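Local structure of mannitol dehydrogenase (Pseudomonas fluorescens, 1LJ8) at the nicotinamide-adenine-dinucleotide site. The protein catalyses the NAD-dependent oxidation of D-mannitol at carbon 2 to D-fructose, as a long-chain mannitol 2-dehydrogenase. Sequence-based numbering; all coordinates share one arbitrary frame.

The nicotinamide-adenine-dinucleotide site. Residues 32-37, 65-66, 69, 130-133, 135, 189-191, 229, 231-233, 373. With NAD (nicotinamide-adenine-dinucleotide), chain B.
NAD lies extended across a Rossmann-type cofactor cleft, with most of its surface buried. A ring stack holds the nicotinamide and CH-pi contacts hold the adenine. Phe37, its CG anti to the backbone N (chi1 -173°), lays its ring flat on the nicotinamide, centroids 3.5 Å apart and planes almost parallel. Asn191 lays its side-chain amide over the opposite face, near NAD C6N, so the nicotinamide lies between the two. The adenine is sandwiched: Ile131 CB sits over the six-membered ring, while Arg66, bent at chi3 (69°), puts CD over the five-membered ring, 3.4 Å from its centroid.

Carboxylates read the riboses. Asp69 OD1 takes both adenosine ribose hydroxyls, NAD O2B at 2.6 Å on its syn lone pair and O3B from above the carboxylate plane; Arg66 NH1 also donates to O2B, nearly in the guanidinium plane. Asp69 OD2 accepts Arg66 N, tying the two readers together. This carboxylate would probably disfavour a 2'-phosphate, consistent with use of NAD. On the nicotinamide ribose, Glu133 OE1 accepts NAD O3D at 2.7 Å. Asp190 OD1 receives NAD O2D on its anti lone pair, 2.8 Å away, and Asn191 N donates to O2D. Backbone Ile131 N and Thr132 N fix the Asp190 carboxylate.

Main-chain amides at the start of helix 36-40 bind the diphosphate directly: Gly36 N donates to NAD O2A. Phe37 N donates to NAD O2N at 2.9 Å, and the helix dipole may help offset the charge. Thr233 N binds carboxamide NAD O7N at 2.8 Å and Thr233 O accepts N7N, fixing the amide's rotation. Waters add further links, one bridging Arg373 NH1 to phosphate oxygen O1N. The site anchors NAD and probably presents its nicotinamide for the hydride taken from mannitol.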
loop_
_atom_site.group_PDB
_atom_site.type_symbol
_atom_site.label_atom_id
_atom_site.label_comp_id
_atom_site.label_asym_id
_atom_site.label_seq_id
_atom_site.Cartn_x
_atom_site.Cartn_y
_atom_site.Cartn_z
ATOM N N ILE A 32 3.045 5.161 -11.437
ATOM C CA ILE A 32 1.930 5.988 -10.993
ATOM C C ILE A 32 1.754 5.885 -9.475
ATOM O O ILE A 32 1.504 4.792 -8.916
ATOM C CB ILE A 32 0.624 5.589 -11.692
ATOM C CG1 ILE A 32 0.836 5.641 -13.221
ATOM C CG2 ILE A 32 -0.522 6.574 -11.252
ATOM C CD1 ILE A 32 -0.433 5.210 -14.025
ATOM N N GLY A 33 1.851 7.046 -8.816
ATOM C CA GLY A 33 1.710 7.096 -7.360
ATOM C C GLY A 33 3.078 7.142 -6.685
ATOM O O GLY A 33 3.448 6.219 -5.958
ATOM N N VAL A 34 3.821 8.221 -6.848
ATOM C CA VAL A 34 5.153 8.258 -6.236
ATOM C C VAL A 34 5.023 8.704 -4.781
ATOM O O VAL A 34 4.961 9.908 -4.506
ATOM C CB VAL A 34 6.099 9.226 -6.995
ATOM C CG1 VAL A 34 7.531 9.247 -6.298
ATOM C CG2 VAL A 34 6.221 8.757 -8.466
ATOM N N GLY A 35 4.987 7.738 -3.862
ATOM C CA GLY A 35 4.896 8.064 -2.450
ATOM C C GLY A 35 6.129 7.509 -1.760
ATOM O O GLY A 35 7.248 7.535 -2.335
ATOM N N GLY A 36 5.934 7.018 -0.539
ATOM C CA GLY A 36 7.061 6.445 0.168
ATOM C C GLY A 36 7.395 5.035 -0.285
ATOM O O GLY A 36 8.543 4.711 -0.593
ATOM N N PHE A 37 6.390 4.170 -0.358
ATOM C CA PHE A 37 6.680 2.770 -0.682
ATOM C C PHE A 37 7.355 2.546 -2.016
ATOM O O PHE A 37 8.302 1.768 -2.128
ATOM C CB PHE A 37 5.400 1.910 -0.610
ATOM C CG PHE A 37 5.675 0.449 -0.776
ATOM C CD1 PHE A 37 6.502 -0.237 0.136
ATOM C CD2 PHE A 37 5.173 -0.228 -1.864
ATOM C CE1 PHE A 37 6.809 -1.610 -0.079
ATOM C CE2 PHE A 37 5.458 -1.581 -2.100
ATOM C CZ PHE A 37 6.283 -2.280 -1.205
ATOM N N LEU A 65 -1.217 11.801 -10.372
ATOM C CA LEU A 65 -2.576 12.123 -10.884
ATOM C C LEU A 65 -3.383 13.016 -9.946
ATOM O O LEU A 65 -4.504 13.466 -10.305
ATOM C CB LEU A 65 -3.387 10.823 -11.070
ATOM C CG LEU A 65 -2.745 9.741 -11.943
ATOM C CD1 LEU A 65 -3.743 8.583 -12.214
ATOM C CD2 LEU A 65 -2.303 10.420 -13.285
ATOM N N ARG A 66 -2.848 13.282 -8.764
ATOM C CA ARG A 66 -3.584 14.037 -7.735
ATOM C C ARG A 66 -2.936 15.346 -7.346
ATOM O O ARG A 66 -1.726 15.497 -7.458
ATOM C CB ARG A 66 -3.754 13.162 -6.476
ATOM C CG ARG A 66 -4.519 11.867 -6.793
ATOM C CD ARG A 66 -4.593 10.902 -5.609
ATOM N NE ARG A 66 -5.417 11.322 -4.468
ATOM C CZ ARG A 66 -4.952 11.727 -3.284
ATOM N NH1 ARG A 66 -3.635 11.810 -3.028
ATOM N NH2 ARG A 66 -5.821 12.002 -2.313
ATOM N N ASP A 69 0.152 15.416 -5.228
ATOM C CA ASP A 69 1.423 14.981 -5.807
ATOM C C ASP A 69 2.333 16.147 -6.225
ATOM O O ASP A 69 3.512 15.950 -6.495
ATOM C CB ASP A 69 1.159 14.094 -7.033
ATOM C CG ASP A 69 0.387 12.830 -6.668
ATOM O OD1 ASP A 69 0.608 12.323 -5.539
ATOM O OD2 ASP A 69 -0.425 12.350 -7.469
ATOM N N THR A 130 1.475 2.265 -7.401
ATOM C CA THR A 130 1.192 2.201 -5.950
ATOM C C THR A 130 0.081 3.280 -5.849
ATOM O O THR A 130 0.323 4.436 -5.497
ATOM C CB THR A 130 2.348 2.503 -4.977
ATOM O OG1 THR A 130 2.987 3.720 -5.317
ATOM C CG2 THR A 130 3.385 1.342 -5.012
ATOM N N ILE A 131 -1.129 2.886 -6.240
ATOM C CA ILE A 131 -2.291 3.818 -6.258
ATOM C C ILE A 131 -3.232 3.608 -5.069
ATOM O O ILE A 131 -4.339 4.161 -5.032
ATOM C CB ILE A 131 -3.122 3.655 -7.559
ATOM C CG1 ILE A 131 -3.642 2.199 -7.714
ATOM C CG2 ILE A 131 -2.232 3.999 -8.763
ATOM C CD1 ILE A 131 -4.649 2.036 -8.925
ATOM N N THR A 132 -2.740 2.840 -4.094
ATOM C CA THR A 132 -3.435 2.469 -2.843
ATOM C C THR A 132 -4.477 1.374 -2.984
ATOM O O THR A 132 -4.973 1.079 -4.078
ATOM C CB THR A 132 -4.060 3.692 -2.035
ATOM O OG1 THR A 132 -5.327 4.093 -2.611
ATOM C CG2 THR A 132 -3.046 4.862 -1.956
ATOM N N GLU A 133 -4.824 0.792 -1.829
ATOM C CA GLU A 133 -5.742 -0.337 -1.749
ATOM C C GLU A 133 -7.109 -0.127 -2.390
ATOM O O GLU A 133 -7.675 -1.091 -2.954
ATOM C CB GLU A 133 -5.944 -0.762 -0.279
ATOM C CG GLU A 133 -4.693 -1.398 0.404
ATOM C CD GLU A 133 -3.631 -0.440 0.910
ATOM O OE1 GLU A 133 -3.714 0.794 0.704
ATOM O OE2 GLU A 133 -2.660 -0.934 1.549
ATOM N N GLY A 135 -7.653 2.092 -4.889
ATOM C CA GLY A 135 -7.571 2.723 -6.218
ATOM C C GLY A 135 -8.035 1.900 -7.418
ATOM O O GLY A 135 -8.137 2.423 -8.526
ATOM N N CYS A 189 1.948 -2.777 -7.431
ATOM C CA CYS A 189 2.775 -2.965 -6.230
ATOM C C CYS A 189 1.933 -2.558 -5.018
ATOM O O CYS A 189 2.465 -2.099 -3.996
ATOM C CB CYS A 189 4.053 -2.110 -6.308
ATOM S SG CYS A 189 5.104 -2.637 -7.666
ATOM N N ASP A 190 0.614 -2.725 -5.121
ATOM C CA ASP A 190 -0.266 -2.430 -3.986
ATOM C C ASP A 190 -0.634 -3.676 -3.176
ATOM O O ASP A 190 -0.517 -4.803 -3.655
ATOM C CB ASP A 190 -1.562 -1.739 -4.473
ATOM C CG ASP A 190 -1.316 -0.273 -4.884
ATOM O OD1 ASP A 190 -0.949 0.510 -3.963
ATOM O OD2 ASP A 190 -1.521 0.087 -6.098
ATOM N N ASN A 191 -1.111 -3.441 -1.958
ATOM C CA ASN A 191 -1.475 -4.520 -1.048
ATOM C C ASN A 191 -2.858 -5.093 -1.329
ATOM O O ASN A 191 -3.806 -4.764 -0.616
ATOM C CB ASN A 191 -1.463 -3.974 0.378
ATOM C CG ASN A 191 -0.071 -3.700 0.893
ATOM O OD1 ASN A 191 0.906 -4.366 0.506
ATOM N ND2 ASN A 191 0.017 -2.783 1.854
ATOM N N VAL A 229 4.780 -7.670 -2.231
ATOM C CA VAL A 229 5.733 -6.578 -2.030
ATOM C C VAL A 229 5.763 -6.273 -0.553
ATOM O O VAL A 229 4.706 -6.149 0.084
ATOM C CB VAL A 229 5.312 -5.341 -2.873
ATOM C CG1 VAL A 229 5.328 -5.773 -4.389
ATOM C CG2 VAL A 229 3.922 -4.819 -2.445
ATOM N N ARG A 231 7.824 -3.993 2.587
ATOM C CA ARG A 231 8.848 -3.144 3.222
ATOM C C ARG A 231 8.102 -2.043 3.954
ATOM O O ARG A 231 7.485 -1.181 3.320
ATOM C CB ARG A 231 9.865 -2.524 2.238
ATOM C CG ARG A 231 10.955 -1.762 3.052
ATOM C CD ARG A 231 12.073 -1.221 2.152
ATOM N NE ARG A 231 13.331 -1.364 2.893
ATOM C CZ ARG A 231 14.535 -1.127 2.394
ATOM N NH1 ARG A 231 14.674 -0.696 1.147
ATOM N NH2 ARG A 231 15.621 -1.430 3.132
ATOM N N ILE A 232 8.129 -2.095 5.285
ATOM C CA ILE A 232 7.415 -1.106 6.111
ATOM C C ILE A 232 8.037 0.257 5.859
ATOM O O ILE A 232 9.233 0.492 6.079
ATOM C CB ILE A 232 7.446 -1.505 7.591
ATOM C CG1 ILE A 232 6.571 -2.777 7.784
ATOM C CG2 ILE A 232 6.886 -0.378 8.459
ATOM C CD1 ILE A 232 6.915 -3.518 9.146
ATOM N N THR A 233 7.176 1.174 5.424
ATOM C CA THR A 233 7.635 2.503 5.013
ATOM C C THR A 233 6.748 3.576 5.634
ATOM O O THR A 233 5.660 3.900 5.134
ATOM C CB THR A 233 7.613 2.591 3.440
ATOM O OG1 THR A 233 8.429 1.532 2.870
ATOM C CG2 THR A 233 8.151 3.996 2.959
ATOM N N ARG A 373 -0.757 6.503 9.960
ATOM C CA ARG A 373 -0.554 5.941 8.626
ATOM C C ARG A 373 -1.270 4.600 8.558
ATOM O O ARG A 373 -2.030 4.336 7.642
ATOM C CB ARG A 373 0.946 5.696 8.350
ATOM C CG ARG A 373 1.226 5.172 6.942
ATOM C CD ARG A 373 2.700 4.739 6.773
ATOM N NE ARG A 373 2.918 3.465 7.445
ATOM C CZ ARG A 373 2.521 2.296 6.944
ATOM N NH1 ARG A 373 1.873 2.223 5.765
ATOM N NH2 ARG A 373 2.794 1.183 7.617
HETATM P PA NAD B . 1.777 7.561 0.218
HETATM O O1A NAD B . 0.684 8.184 0.919
HETATM O O2A NAD B . 3.201 7.954 0.416
HETATM O O5B NAD B . 1.553 7.667 -1.359
HETATM C C5B NAD B . 0.298 7.199 -1.944
HETATM C C4B NAD B . 0.494 7.636 -3.410
HETATM O O4B NAD B . -0.707 7.168 -4.154
HETATM C C3B NAD B . 0.463 9.182 -3.678
HETATM O O3B NAD B . 1.373 9.418 -4.769
HETATM C C2B NAD B . -1.006 9.443 -4.039
HETATM O O2B NAD B . -1.194 10.635 -4.791
HETATM C C1B NAD B . -1.311 8.225 -4.890
HETATM N N9A NAD B . -2.695 7.907 -5.037
HETATM C C8A NAD B . -3.710 7.789 -4.108
HETATM N N7A NAD B . -4.852 7.436 -4.652
HETATM C C5A NAD B . -4.560 7.319 -6.002
HETATM C C6A NAD B . -5.400 6.949 -7.059
HETATM N N6A NAD B . -6.687 6.613 -6.954
HETATM N N1A NAD B . -4.859 6.926 -8.337
HETATM C C2A NAD B . -3.522 7.247 -8.565
HETATM N N3A NAD B . -2.664 7.596 -7.529
HETATM C C4A NAD B . -3.248 7.617 -6.259
HETATM O O3 NAD B . 1.616 6.004 0.483
HETATM P PN NAD B . 2.689 4.806 0.477
HETATM O O1N NAD B . 3.184 4.604 1.842
HETATM O O2N NAD B . 3.670 5.107 -0.569
HETATM O O5D NAD B . 1.793 3.553 0.143
HETATM C C5D NAD B . 1.207 3.495 -1.151
HETATM C C4D NAD B . 0.781 2.104 -1.331
HETATM O O4D NAD B . 1.868 1.168 -1.482
HETATM C C3D NAD B . -0.169 1.468 -0.254
HETATM O O3D NAD B . -1.510 1.929 -0.371
HETATM C C2D NAD B . 0.048 -0.021 -0.433
HETATM O O2D NAD B . -0.839 -0.562 -1.403
HETATM C C1D NAD B . 1.530 -0.111 -0.878
HETATM N N1N NAD B . 2.473 -0.450 0.205
HETATM C C2N NAD B . 2.890 0.431 1.220
HETATM C C3N NAD B . 3.699 -0.066 2.209
HETATM C C7N NAD B . 4.134 0.877 3.347
HETATM O O7N NAD B . 4.688 0.356 4.326
HETATM N N7N NAD B . 3.856 2.163 3.316
HETATM C C4N NAD B . 4.107 -1.487 2.224
HETATM C C5N NAD B . 3.685 -2.329 1.150
HETATM C C6N NAD B . 2.851 -1.826 0.112
HETATM O O HOH W 1 4.629 4.845 -3.197
HETATM O O HOH W 2 1.150 4.413 3.770
HETATM O O HOH W 3 -0.880 9.813 -8.395
#